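Local coordinates for protein amine oxidase (PDB 3PGB) that probably oxidises primary amines, using a bound copper ion and a topaquinone cofactor made from one of its own side chains, at residues 427-432 with 441-446; 412-417 with 771-776; 446-451 with 474-479; 67-72 with 354-359. All blocks are in the same frame, centred on the assembly; numbering follows the deposited sequence.

Contact 1 of 4, residues 427-432 with 441-446; sequences YLNTSF and HVDSLC. With NAG (2-acetamido-2-deoxy-beta-D-glucopyranose), chain H.
His441 O takes two hydrogen bonds, from opposite faces of its carbonyl plane. One comes across the contact from Thr430 N, which reaches His441 O at 3.3 Å and almost straight (171°). The other comes from the same segment, where Ser444 OG lies 2.7 Å from His441 O. Ser444 OG in turn accepts from Thr430 OG1 at 2.7 Å, so a short run of hydroxyls joins the two strands. Thr430 OG1 stands between its own backbone N and carbonyl carbon (chi1 55°), on the side where Ser444 OG lies. His441 N closes the pair with a 2.7 Å bond to Thr430 O. Strands 426-434 and 437-451 form an antiparallel beta hairpin, here broken by a classic beta bulge. Ser444 and Leu445 both face Leu428. Leu445 N bonds to Leu428 O at 3.2 Å, and Ser444 N adds a weak bond to the same oxygen. Asn429 is held at both branches of its amide. Its OD1 accepts from Asp443 N at 3.0 Å, and its ND2 carries the N-linked NAG. Val442 CG2 packs 3.9 Å from C5 of that sugar. Asp443 OD1 turns to Lys417 in a salt bridge. Beyond the bulge, Tyr427 CE2 touches Cys446 CB at 3.6 Å. Cys446 SG forms a disulfide with Cys421 SG.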
loop_
_atom_site.group_PDB
_atom_site.type_symbol
_atom_site.label_atom_id
_atom_site.label_comp_id
_atom_site.label_asym_id
_atom_site.label_seq_id
_atom_site.Cartn_x
_atom_site.Cartn_y
_atom_site.Cartn_z
ATOM N N TYR A 427 20.470 13.491 9.963
ATOM C CA TYR A 427 19.682 13.342 11.176
ATOM C C TYR A 427 19.600 14.674 11.890
ATOM O O TYR A 427 20.631 15.256 12.229
ATOM C CB TYR A 427 20.332 12.318 12.108
ATOM C CG TYR A 427 20.242 10.889 11.625
ATOM C CD1 TYR A 427 21.211 10.354 10.788
ATOM C CD2 TYR A 427 19.185 10.067 12.013
ATOM C CE1 TYR A 427 21.130 9.036 10.340
ATOM C CE2 TYR A 427 19.094 8.745 11.571
ATOM C CZ TYR A 427 20.068 8.233 10.733
ATOM O OH TYR A 427 19.989 6.919 10.287
ATOM N N LEU A 428 18.379 15.156 12.118
ATOM C CA LEU A 428 18.163 16.376 12.890
ATOM C C LEU A 428 17.814 16.033 14.334
ATOM O O LEU A 428 17.467 14.894 14.651
ATOM C CB LEU A 428 17.044 17.213 12.274
ATOM C CG LEU A 428 17.293 17.729 10.861
ATOM C CD1 LEU A 428 16.017 18.335 10.282
ATOM C CD2 LEU A 428 18.434 18.747 10.857
ATOM N N ASN A 429 17.924 17.034 15.201
ATOM C CA ASN A 429 17.490 16.915 16.589
ATOM C C ASN A 429 16.036 17.349 16.748
ATOM O O ASN A 429 15.470 18.029 15.886
ATOM C CB ASN A 429 18.348 17.802 17.495
ATOM C CG ASN A 429 19.735 17.246 17.734
ATOM O OD1 ASN A 429 20.048 16.119 17.350
ATOM N ND2 ASN A 429 20.581 18.053 18.388
ATOM N N THR A 430 15.440 16.925 17.856
ATOM C CA THR A 430 14.197 17.499 18.347
ATOM C C THR A 430 14.327 17.614 19.857
ATOM O O THR A 430 15.056 16.842 20.480
ATOM C CB THR A 430 12.957 16.640 18.001
ATOM O OG1 THR A 430 13.131 15.296 18.476
ATOM C CG2 THR A 430 12.696 16.632 16.498
ATOM N N SER A 431 13.641 18.585 20.444
ATOM C CA SER A 431 13.628 18.733 21.898
ATOM C C SER A 431 12.218 18.938 22.414
ATOM O O SER A 431 11.291 19.213 21.646
ATOM C CB SER A 431 14.515 19.901 22.334
ATOM O OG SER A 431 14.125 21.094 21.688
ATOM N N PHE A 432 12.064 18.780 23.724
ATOM C CA PHE A 432 10.810 19.114 24.387
ATOM C C PHE A 432 11.051 19.611 25.809
ATOM O O PHE A 432 12.069 19.296 26.433
ATOM C CB PHE A 432 9.868 17.912 24.390
ATOM C CG PHE A 432 10.261 16.832 25.354
ATOM C CD1 PHE A 432 9.575 16.667 26.543
ATOM C CD2 PHE A 432 11.313 15.975 25.066
ATOM C CE1 PHE A 432 9.931 15.666 27.430
ATOM C CE2 PHE A 432 11.672 14.970 25.946
ATOM C CZ PHE A 432 10.983 14.819 27.131
ATOM N N HIS A 441 16.393 15.124 22.136
ATOM C CA HIS A 441 16.547 13.803 21.544
ATOM C C HIS A 441 17.468 13.940 20.345
ATOM O O HIS A 441 17.064 14.453 19.296
ATOM C CB HIS A 441 15.197 13.241 21.088
ATOM C CG HIS A 441 14.265 12.915 22.213
ATOM N ND1 HIS A 441 14.660 12.191 23.320
ATOM C CD2 HIS A 441 12.955 13.202 22.395
ATOM C CE1 HIS A 441 13.633 12.052 24.139
ATOM N NE2 HIS A 441 12.584 12.651 23.599
ATOM N N VAL A 442 18.708 13.486 20.504
ATOM C CA VAL A 442 19.709 13.633 19.461
ATOM C C VAL A 442 19.366 12.715 18.304
ATOM O O VAL A 442 19.047 11.557 18.521
ATOM C CB VAL A 442 21.121 13.291 19.980
ATOM C CG1 VAL A 442 22.136 13.299 18.832
ATOM C CG2 VAL A 442 21.530 14.266 21.067
ATOM N N ASP A 443 19.420 13.240 17.083
ATOM C CA ASP A 443 19.211 12.434 15.888
ATOM C C ASP A 443 17.934 11.608 16.007
ATOM O O ASP A 443 17.954 10.373 15.948
ATOM C CB ASP A 443 20.422 11.535 15.639
ATOM C CG ASP A 443 21.710 12.322 15.445
ATOM O OD1 ASP A 443 22.793 11.741 15.670
ATOM O OD2 ASP A 443 21.649 13.510 15.066
ATOM N N SER A 444 16.825 12.319 16.189
ATOM C CA SER A 444 15.504 11.709 16.292
ATOM C C SER A 444 14.666 11.911 15.022
ATOM O O SER A 444 13.728 11.164 14.794
ATOM C CB SER A 444 14.766 12.251 17.513
ATOM O OG SER A 444 15.041 13.624 17.706
ATOM N N LEU A 445 14.985 12.920 14.216
ATOM C CA LEU A 445 14.436 13.017 12.860
ATOM C C LEU A 445 15.480 12.482 11.892
ATOM O O LEU A 445 16.680 12.604 12.143
ATOM C CB LEU A 445 14.111 14.460 12.478
ATOM C CG LEU A 445 12.955 15.161 13.187
ATOM C CD1 LEU A 445 12.870 16.620 12.745
ATOM C CD2 LEU A 445 11.628 14.444 12.937
ATOM N N CYS A 446 15.034 11.890 10.790
ATOM C CA CYS A 446 15.955 11.550 9.717
ATOM C C CYS A 446 15.415 11.995 8.363
ATOM O O CYS A 446 14.200 12.122 8.161
ATOM C CB CYS A 446 16.305 10.058 9.734
ATOM S SG CYS A 446 15.039 8.936 9.158
HETATM C C1 NAG H . 21.945 17.760 18.765
HETATM C C2 NAG H . 22.972 18.523 17.937
HETATM C C3 NAG H . 24.398 18.332 18.469
HETATM C C4 NAG H . 24.473 18.535 19.981
HETATM C C5 NAG H . 23.378 17.722 20.657
HETATM C C6 NAG H . 23.357 17.935 22.168
HETATM C C7 NAG H . 23.082 18.964 15.539
HETATM C C8 NAG H . 22.946 18.410 14.147
HETATM N N2 NAG H . 22.875 18.114 16.546
HETATM O O3 NAG H . 25.250 19.270 17.857
HETATM O O4 NAG H . 25.744 18.158 20.472
HETATM O O5 NAG H . 22.134 18.123 20.119
HETATM O O6 NAG H . 22.973 19.263 22.444
HETATM O O7 NAG H . 23.370 20.147 15.715
#

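Contact 2 of 4, residues 412-417 with 771-776; sequences AFELLK and WSYQGD
The carboxylate of Glu414 lies stacked on one face of the Tyr773 ring. Glu414 OE1 sits over the ring centre, 3.6 Å above its plane, and the two planes differ by 21°. The Tyr773 hydroxyl also donates to the glutamate backbone, Tyr773 OH to Glu414 O 2.8 Å. The two side chains therefore run antiparallel, each with its polar end near the other's backbone. Glu414 CG is anti to the backbone N (chi1 176°) and lies 3.4 Å from Tyr773 CE2; the chain stays extended beyond it. Leu416 CD2 packs 3.8 Å from Tyr773 CE2, its side chain at about a right angle to the tyrosine. Glu414 OE1 is met nearly along its C-O bond by Gly775 N, with Gly775 N to Glu414 OE1 at 3.1 Å. Gln774 N adds a weak bond to the same oxygen. These two N-H groups probably help keep the buried carboxylate ionised. Both segments are irregular loops. One leads toward the hairpin that starts at strand 426-434, the other runs from helix 767-770 into strand 776-781. A water lies 2.7 Å from Glu414 OE2 and 2.6 Å from Ser772 O. Lys417 NZ makes a long salt bridge to Glu414 OE2. The second subunit also reaches this site: its Tyr741 meets the Tyr773 ring edge-to-face, and its Val465 packs on Tyr773.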
loop_
_atom_site.group_PDB
_atom_site.type_symbol
_atom_site.label_atom_id
_atom_site.label_comp_id
_atom_site.label_asym_id
_atom_site.label_seq_id
_atom_site.Cartn_x
_atom_site.Cartn_y
_atom_site.Cartn_z
ATOM N N ALA A 412 9.900 10.814 21.218
ATOM C CA ALA A 412 10.521 10.763 19.896
ATOM C C ALA A 412 12.029 10.522 20.063
ATOM O O ALA A 412 12.843 11.386 19.744
ATOM C CB ALA A 412 10.254 12.052 19.131
ATOM N N PHE A 413 12.383 9.337 20.559
ATOM C CA PHE A 413 13.756 9.019 20.942
ATOM C C PHE A 413 14.719 8.978 19.754
ATOM O O PHE A 413 14.303 8.971 18.601
ATOM C CB PHE A 413 13.810 7.667 21.654
ATOM C CG PHE A 413 13.035 7.619 22.940
ATOM C CD1 PHE A 413 13.279 8.539 23.952
ATOM C CD2 PHE A 413 12.074 6.635 23.151
ATOM C CE1 PHE A 413 12.571 8.486 25.149
ATOM C CE2 PHE A 413 11.362 6.574 24.345
ATOM C CZ PHE A 413 11.608 7.495 25.342
ATOM N N GLU A 414 16.014 8.949 20.054
ATOM C CA GLU A 414 17.044 8.847 19.020
ATOM C C GLU A 414 16.841 7.559 18.218
ATOM O O GLU A 414 16.520 6.517 18.781
ATOM C CB GLU A 414 18.440 8.883 19.660
ATOM C CG GLU A 414 19.618 8.699 18.691
ATOM C CD GLU A 414 20.973 8.958 19.345
ATOM O OE1 GLU A 414 21.053 8.971 20.596
ATOM O OE2 GLU A 414 21.964 9.134 18.607
ATOM N N LEU A 415 17.019 7.652 16.904
ATOM C CA LEU A 415 16.847 6.513 16.002
ATOM C C LEU A 415 18.116 5.665 15.953
ATOM O O LEU A 415 19.219 6.180 16.142
ATOM C CB LEU A 415 16.509 7.015 14.597
ATOM C CG LEU A 415 15.266 7.901 14.500
ATOM C CD1 LEU A 415 15.046 8.369 13.072
ATOM C CD2 LEU A 415 14.038 7.156 15.008
ATOM N N LEU A 416 17.964 4.366 15.712
ATOM C CA LEU A 416 19.122 3.514 15.465
ATOM C C LEU A 416 19.523 3.692 14.012
ATOM O O LEU A 416 18.770 3.340 13.102
ATOM C CB LEU A 416 18.820 2.046 15.761
ATOM C CG LEU A 416 18.511 1.681 17.217
ATOM C CD1 LEU A 416 18.500 0.170 17.380
ATOM C CD2 LEU A 416 19.513 2.299 18.192
ATOM N N LYS A 417 20.710 4.251 13.799
ATOM C CA LYS A 417 21.187 4.556 12.454
ATOM C C LYS A 417 21.448 3.274 11.686
ATOM O O LYS A 417 21.970 2.318 12.239
ATOM C CB LYS A 417 22.450 5.409 12.514
ATOM C CG LYS A 417 22.193 6.796 13.052
ATOM C CD LYS A 417 23.457 7.498 13.499
ATOM C CE LYS A 417 23.147 8.921 13.923
ATOM N NZ LYS A 417 23.664 9.214 15.280
ATOM N N TRP A 771 27.342 2.310 19.058
ATOM C CA TRP A 771 28.055 2.563 20.319
ATOM C C TRP A 771 28.028 4.034 20.726
ATOM O O TRP A 771 28.166 4.349 21.907
ATOM C CB TRP A 771 29.504 2.068 20.252
ATOM C CG TRP A 771 29.630 0.588 20.402
ATOM C CD1 TRP A 771 29.765 -0.328 19.402
ATOM C CD2 TRP A 771 29.619 -0.151 21.627
ATOM N NE1 TRP A 771 29.840 -1.596 19.929
ATOM C CE2 TRP A 771 29.752 -1.514 21.294
ATOM C CE3 TRP A 771 29.513 0.208 22.976
ATOM C CZ2 TRP A 771 29.781 -2.522 22.260
ATOM C CZ3 TRP A 771 29.541 -0.793 23.937
ATOM C CH2 TRP A 771 29.675 -2.143 23.573
ATOM N N SER A 772 27.844 4.927 19.754
ATOM C CA SER A 772 27.734 6.359 20.033
ATOM C C SER A 772 26.286 6.801 20.290
ATOM O O SER A 772 25.979 7.989 20.229
ATOM C CB SER A 772 28.346 7.172 18.887
ATOM O OG SER A 772 27.608 7.011 17.690
ATOM N N TYR A 773 25.403 5.846 20.575
ATOM C CA TYR A 773 24.049 6.162 21.021
ATOM C C TYR A 773 24.145 6.764 22.418
ATOM O O TYR A 773 24.733 6.156 23.320
ATOM C CB TYR A 773 23.169 4.901 21.040
ATOM C CG TYR A 773 21.679 5.177 21.132
ATOM C CD1 TYR A 773 21.039 5.276 22.364
ATOM C CD2 TYR A 773 20.909 5.325 19.979
ATOM C CE1 TYR A 773 19.673 5.523 22.443
ATOM C CE2 TYR A 773 19.547 5.572 20.052
ATOM C CZ TYR A 773 18.937 5.671 21.281
ATOM O OH TYR A 773 17.586 5.922 21.343
ATOM N N GLN A 774 23.593 7.963 22.587
ATOM C CA GLN A 774 23.626 8.657 23.883
ATOM C C GLN A 774 22.239 8.834 24.494
ATOM O O GLN A 774 22.075 8.762 25.717
ATOM C CB GLN A 774 24.344 10.008 23.765
ATOM C CG GLN A 774 23.736 10.999 22.781
ATOM C CD GLN A 774 24.672 12.159 22.488
ATOM O OE1 GLN A 774 24.922 12.489 21.330
ATOM N NE2 GLN A 774 25.208 12.771 23.539
ATOM N N GLY A 775 21.247 9.066 23.646
ATOM C CA GLY A 775 19.872 9.204 24.102
ATOM C C GLY A 775 19.507 10.648 24.387
ATOM O O GLY A 775 19.769 11.538 23.571
ATOM N N ASP A 776 18.917 10.878 25.556
ATOM C CA ASP A 776 18.264 12.148 25.862
ATOM C C ASP A 776 19.196 13.106 26.608
ATOM O O ASP A 776 19.606 12.826 27.730
ATOM C CB ASP A 776 16.988 11.878 26.673
ATOM C CG ASP A 776 16.408 13.130 27.303
ATOM O OD1 ASP A 776 16.652 14.240 26.770
ATOM O OD2 ASP A 776 15.707 12.996 28.334
HETATM O O HOH W 1 24.534 9.887 19.100
#

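Contact 3 of 4, residues 446-451 with 474-479; sequences CLFEFD and TLRSVS
Phe448 and Thr474 run abreast on neighbouring antiparallel strands of the large beta-sandwich that forms the enzyme domain of copper amine oxidases. Thr474 CB sits over the phenyl face in a CH-pi contact, 3.9 Å from the centroid of the Phe448 ring and 22° off the ring normal. It is displaced toward the rim, where Thr474 CG2 meets Phe448 CZ at 3.6 Å. Phe448 CG stands between its own N and carbonyl carbon (chi1 60°), on the side of its CB where Thr474 lies. Further along the same sheet face, the Arg476 guanidinium presents its flat side to the phenyl group. Phe448 CZ lies 3.9 Å above the guanidinium plane of Arg476, toward its rim. The guanidinium is fixed by other hydrogen bonds: Arg476 NE to Ser489 OG, and Arg476 NH1 to Asp420 O and to the backbone O of Asp453 of the second subunit. Thr474 OG1 is hydrogen-bonded to Asn491 OD1. The backbones are joined by two hydrogen-bonded pairs. Arg476 N reaches Cys446 O at 3.0 Å and Thr474 N reaches Phe448 O at 2.9 Å, each with a return bond. Cys446 SG packs 3.7 Å from Arg476 CB. The other face of the sheet carries Leu447 and Leu475. There Leu447 CD2 touches Leu475 CD1 at 3.4 Å.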
loop_
_atom_site.group_PDB
_atom_site.type_symbol
_atom_site.label_atom_id
_atom_site.label_comp_id
_atom_site.label_asym_id
_atom_site.label_seq_id
_atom_site.Cartn_x
_atom_site.Cartn_y
_atom_site.Cartn_z
ATOM N N CYS A 446 15.034 11.890 10.790
ATOM C CA CYS A 446 15.955 11.550 9.717
ATOM C C CYS A 446 15.415 11.995 8.363
ATOM O O CYS A 446 14.200 12.122 8.161
ATOM C CB CYS A 446 16.305 10.058 9.734
ATOM S SG CYS A 446 15.039 8.936 9.158
ATOM N N LEU A 447 16.345 12.267 7.456
ATOM C CA LEU A 447 16.038 12.736 6.119
ATOM C C LEU A 447 16.864 11.891 5.177
ATOM O O LEU A 447 18.055 11.699 5.416
ATOM C CB LEU A 447 16.433 14.207 5.962
ATOM C CG LEU A 447 15.661 15.259 6.763
ATOM C CD1 LEU A 447 16.322 16.619 6.635
ATOM C CD2 LEU A 447 14.206 15.320 6.300
ATOM N N PHE A 448 16.257 11.385 4.110
ATOM C CA PHE A 448 17.013 10.609 3.145
ATOM C C PHE A 448 16.307 10.409 1.819
ATOM O O PHE A 448 15.079 10.312 1.752
ATOM C CB PHE A 448 17.375 9.235 3.726
ATOM C CG PHE A 448 16.186 8.407 4.117
ATOM C CD1 PHE A 448 15.595 8.561 5.361
ATOM C CD2 PHE A 448 15.658 7.469 3.239
ATOM C CE1 PHE A 448 14.499 7.794 5.727
ATOM C CE2 PHE A 448 14.562 6.702 3.599
ATOM C CZ PHE A 448 13.983 6.865 4.844
ATOM N N GLU A 449 17.114 10.336 0.767
ATOM C CA GLU A 449 16.660 9.815 -0.513
ATOM C C GLU A 449 16.658 8.286 -0.476
ATOM O O GLU A 449 17.416 7.665 0.272
ATOM C CB GLU A 449 17.563 10.294 -1.644
ATOM C CG GLU A 449 17.311 11.711 -2.083
ATOM C CD GLU A 449 17.909 11.975 -3.446
ATOM O OE1 GLU A 449 19.081 11.600 -3.647
ATOM O OE2 GLU A 449 17.211 12.534 -4.319
ATOM N N PHE A 450 15.805 7.683 -1.292
ATOM C CA PHE A 450 15.731 6.232 -1.369
ATOM C C PHE A 450 15.326 5.834 -2.773
ATOM O O PHE A 450 14.322 6.312 -3.288
ATOM C CB PHE A 450 14.728 5.694 -0.342
ATOM C CG PHE A 450 14.829 4.216 -0.111
ATOM C CD1 PHE A 450 15.651 3.711 0.888
ATOM C CD2 PHE A 450 14.104 3.327 -0.894
ATOM C CE1 PHE A 450 15.750 2.344 1.100
ATOM C CE2 PHE A 450 14.197 1.954 -0.686
ATOM C CZ PHE A 450 15.016 1.464 0.311
ATOM N N ASP A 451 16.133 4.981 -3.397
ATOM C CA ASP A 451 15.830 4.456 -4.725
ATOM C C ASP A 451 14.876 3.282 -4.564
ATOM O O ASP A 451 15.281 2.214 -4.123
ATOM C CB ASP A 451 17.112 4.012 -5.427
ATOM C CG ASP A 451 16.876 3.541 -6.854
ATOM O OD1 ASP A 451 17.862 3.178 -7.523
ATOM O OD2 ASP A 451 15.722 3.531 -7.317
ATOM N N THR A 474 12.314 11.179 1.939
ATOM C CA THR A 474 11.558 10.815 3.148
ATOM C C THR A 474 11.997 11.622 4.362
ATOM O O THR A 474 13.189 11.800 4.596
ATOM C CB THR A 474 11.737 9.309 3.510
ATOM O OG1 THR A 474 11.160 8.478 2.489
ATOM C CG2 THR A 474 11.088 8.989 4.852
ATOM N N LEU A 475 11.026 12.117 5.120
ATOM C CA LEU A 475 11.272 12.719 6.429
ATOM C C LEU A 475 10.597 11.815 7.428
ATOM O O LEU A 475 9.409 11.526 7.280
ATOM C CB LEU A 475 10.675 14.128 6.518
ATOM C CG LEU A 475 10.592 14.789 7.909
ATOM C CD1 LEU A 475 11.907 14.683 8.683
ATOM C CD2 LEU A 475 10.174 16.248 7.792
ATOM N N ARG A 476 11.334 11.361 8.437
ATOM C CA ARG A 476 10.786 10.374 9.357
ATOM C C ARG A 476 11.027 10.669 10.835
ATOM O O ARG A 476 12.057 11.210 11.223
ATOM C CB ARG A 476 11.332 8.997 9.007
ATOM C CG ARG A 476 10.979 7.900 9.983
ATOM C CD ARG A 476 11.405 6.564 9.443
ATOM N NE ARG A 476 10.760 6.248 8.169
ATOM C CZ ARG A 476 11.146 5.271 7.351
ATOM N NH1 ARG A 476 12.188 4.498 7.655
ATOM N NH2 ARG A 476 10.486 5.064 6.213
ATOM N N SER A 477 10.034 10.293 11.637
ATOM C CA SER A 477 10.105 10.346 13.086
ATOM C C SER A 477 9.526 9.048 13.630
ATOM O O SER A 477 8.699 8.408 12.978
ATOM C CB SER A 477 9.303 11.530 13.618
ATOM O OG SER A 477 9.202 11.481 15.038
ATOM N N VAL A 478 9.979 8.659 14.816
ATOM C CA VAL A 478 9.420 7.512 15.506
ATOM C C VAL A 478 9.202 7.874 16.959
ATOM O O VAL A 478 10.154 8.228 17.648
ATOM C CB VAL A 478 10.352 6.291 15.449
ATOM C CG1 VAL A 478 9.771 5.143 16.277
ATOM C CG2 VAL A 478 10.584 5.860 14.006
ATOM N N SER A 479 7.950 7.793 17.407
ATOM C CA SER A 479 7.607 7.986 18.809
ATOM C C SER A 479 7.260 6.643 19.427
ATOM O O SER A 479 6.534 5.851 18.827
ATOM C CB SER A 479 6.428 8.939 18.958
ATOM O OG SER A 479 6.819 10.280 18.755
#

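Contact 4 of 4, residues 67-72 with 354-359; sequences VWYGLT and FYIAFN
Trp68 and Tyr355 both hold CG anti to the carbonyl carbon (chi1 -49° and -69°), and their rings meet as a T-shaped, edge-to-face pair. The indole edge points at the phenol face, with planes 66° apart. Trp68 CZ3 is 3.7 Å from Tyr355 CG. The contact lays the loop that leads to helix 73-84 against strand 352-359 of the beta-sheet core. The indole is held by more than Tyr355. Val67 CG2 lies over the centre of one of its faces, Phe367 stacks on it, and Trp68 NE1 is hydrogen-bonded to Tyr378 OH. Trp68 CB also packs on Ala357 CB at 4.1 Å. Tyr69 uses a different torsion, with CG anti to its backbone N. Its ring lies beside the Phe358 side chain, with Tyr69 CE1 4.1 Å from Phe358 CB. The edge of the Tyr69 ring faces the strand backbone, where Tyr69 CD1 comes within 3.2 Å of Ile356 O. That oxygen also accepts from Asn66 ND2. The single hydrogen bond between the two segments is weak: Phe358 N to Tyr69 O, 3.4 Å.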
loop_
_atom_site.group_PDB
_atom_site.type_symbol
_atom_site.label_atom_id
_atom_site.label_comp_id
_atom_site.label_asym_id
_atom_site.label_seq_id
_atom_site.Cartn_x
_atom_site.Cartn_y
_atom_site.Cartn_z
ATOM N N VAL A 67 8.580 30.460 11.677
ATOM C CA VAL A 67 7.700 31.032 12.680
ATOM C C VAL A 67 6.909 29.978 13.478
ATOM O O VAL A 67 6.141 30.344 14.375
ATOM C CB VAL A 67 6.711 32.034 12.029
ATOM C CG1 VAL A 67 7.466 33.110 11.272
ATOM C CG2 VAL A 67 5.732 31.315 11.107
ATOM N N TRP A 68 7.100 28.693 13.162
ATOM C CA TRP A 68 6.345 27.601 13.786
ATOM C C TRP A 68 7.160 26.626 14.650
ATOM O O TRP A 68 6.597 25.984 15.539
ATOM C CB TRP A 68 5.652 26.755 12.719
ATOM C CG TRP A 68 4.880 27.504 11.688
ATOM C CD1 TRP A 68 3.588 27.928 11.777
ATOM C CD2 TRP A 68 5.338 27.876 10.386
ATOM N NE1 TRP A 68 3.219 28.557 10.617
ATOM C CE2 TRP A 68 4.275 28.536 9.745
ATOM C CE3 TRP A 68 6.548 27.720 9.703
ATOM C CZ2 TRP A 68 4.383 29.039 8.450
ATOM C CZ3 TRP A 68 6.658 28.218 8.420
ATOM C CH2 TRP A 68 5.580 28.870 7.805
ATOM N N TYR A 69 8.457 26.486 14.386
ATOM C CA TYR A 69 9.223 25.348 14.921
ATOM C C TYR A 69 9.125 25.176 16.434
ATOM O O TYR A 69 8.809 24.094 16.920
ATOM C CB TYR A 69 10.701 25.414 14.507
ATOM C CG TYR A 69 11.515 24.258 15.049
ATOM C CD1 TYR A 69 11.460 23.005 14.453
ATOM C CD2 TYR A 69 12.320 24.411 16.171
ATOM C CE1 TYR A 69 12.189 21.940 14.944
ATOM C CE2 TYR A 69 13.059 23.342 16.676
ATOM C CZ TYR A 69 12.988 22.113 16.056
ATOM O OH TYR A 69 13.711 21.051 16.541
ATOM N N GLY A 70 9.420 26.238 17.171
ATOM C CA GLY A 70 9.423 26.174 18.622
ATOM C C GLY A 70 10.236 27.275 19.263
ATOM O O GLY A 70 10.814 28.120 18.573
ATOM N N LEU A 71 10.278 27.255 20.590
ATOM C CA LEU A 71 11.038 28.241 21.354
ATOM C C LEU A 71 12.525 27.920 21.298
ATOM O O LEU A 71 12.910 26.757 21.283
ATOM C CB LEU A 71 10.577 28.259 22.817
ATOM C CG LEU A 71 9.124 28.668 23.073
ATOM C CD1 LEU A 71 8.719 28.361 24.513
ATOM C CD2 LEU A 71 8.907 30.136 22.753
ATOM N N THR A 72 13.361 28.951 21.262
ATOM C CA THR A 72 14.794 28.757 21.456
ATOM C C THR A 72 15.040 28.466 22.934
ATOM O O THR A 72 14.194 28.748 23.784
ATOM C CB THR A 72 15.599 30.002 21.076
ATOM O OG1 THR A 72 15.195 31.096 21.907
ATOM C CG2 THR A 72 15.390 30.361 19.598
ATOM N N PHE A 354 9.876 22.700 2.291
ATOM C CA PHE A 354 8.985 22.789 3.443
ATOM C C PHE A 354 9.746 23.157 4.708
ATOM O O PHE A 354 10.971 23.032 4.759
ATOM C CB PHE A 354 8.243 21.465 3.653
ATOM C CG PHE A 354 9.146 20.283 3.873
ATOM C CD1 PHE A 354 9.545 19.496 2.815
ATOM C CD2 PHE A 354 9.594 19.962 5.148
ATOM C CE1 PHE A 354 10.374 18.406 3.014
ATOM C CE2 PHE A 354 10.430 18.873 5.359
ATOM C CZ PHE A 354 10.815 18.089 4.289
ATOM N N TYR A 355 9.005 23.605 5.721
ATOM C CA TYR A 355 9.564 23.869 7.048
ATOM C C TYR A 355 9.176 22.753 8.004
ATOM O O TYR A 355 8.077 22.212 7.926
ATOM C CB TYR A 355 9.043 25.194 7.609
ATOM C CG TYR A 355 9.549 26.436 6.905
ATOM C CD1 TYR A 355 9.025 26.823 5.682
ATOM C CD2 TYR A 355 10.527 27.232 7.475
ATOM C CE1 TYR A 355 9.466 27.969 5.034
ATOM C CE2 TYR A 355 10.984 28.383 6.838
ATOM C CZ TYR A 355 10.450 28.750 5.617
ATOM O OH TYR A 355 10.905 29.889 4.980
ATOM N N ILE A 356 10.082 22.429 8.914
ATOM C CA ILE A 356 9.850 21.440 9.958
ATOM C C ILE A 356 9.425 22.154 11.239
ATOM O O ILE A 356 10.005 23.171 11.621
ATOM C CB ILE A 356 11.136 20.617 10.217
ATOM C CG1 ILE A 356 11.468 19.762 8.990
ATOM C CG2 ILE A 356 11.008 19.736 11.455
ATOM C CD1 ILE A 356 12.839 19.103 9.074
ATOM N N ALA A 357 8.390 21.627 11.884
ATOM C CA ALA A 357 7.956 22.098 13.197
ATOM C C ALA A 357 7.833 20.905 14.127
ATOM O O ALA A 357 7.720 19.769 13.670
ATOM C CB ALA A 357 6.640 22.827 13.090
ATOM N N PHE A 358 7.862 21.159 15.430
ATOM C CA PHE A 358 7.850 20.076 16.409
ATOM C C PHE A 358 7.332 20.533 17.767
ATOM O O PHE A 358 7.850 21.491 18.333
ATOM C CB PHE A 358 9.265 19.517 16.567
ATOM C CG PHE A 358 9.319 18.173 17.227
ATOM C CD1 PHE A 358 9.482 18.062 18.597
ATOM C CD2 PHE A 358 9.218 17.019 16.475
ATOM C CE1 PHE A 358 9.535 16.815 19.208
ATOM C CE2 PHE A 358 9.270 15.773 17.073
ATOM C CZ PHE A 358 9.436 15.669 18.440
ATOM N N ASN A 359 6.321 19.846 18.294
ATOM C CA ASN A 359 5.826 20.141 19.642
ATOM C C ASN A 359 5.703 18.904 20.525
ATOM O O ASN A 359 5.917 17.782 20.070
ATOM C CB ASN A 359 4.507 20.933 19.594
ATOM C CG ASN A 359 3.376 20.176 18.934
ATOM O OD1 ASN A 359 3.344 18.941 18.922
ATOM N ND2 ASN A 359 2.425 20.923 18.387
#

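Contacts 1 and 3 share Cys446 and strand 437-451, and their centres are about 12 Å apart. Contact 2 lies about 9 Å from contact 1, centre to centre. The two are joined by a probable hydrogen bond, Leu415 N to Asp443 O, 3.0 Å. Contact 4 packs on both strand contacts: Leu428 CD1 of contact 1 is 3.5 Å from Ile356 CD1, and Leu475 CD2 of contact 3 is 3.6 Å from Phe354 CE2. Contacts 2 and 3 also touch the second subunit. Contacts 1, 2 and 3 lie away from the copper and topaquinone site. The Trp68 side chain of contact 4 is about 13 Å from a bound calcium ion and about 9 Å from the side chain of Asp541, a calcium ligand.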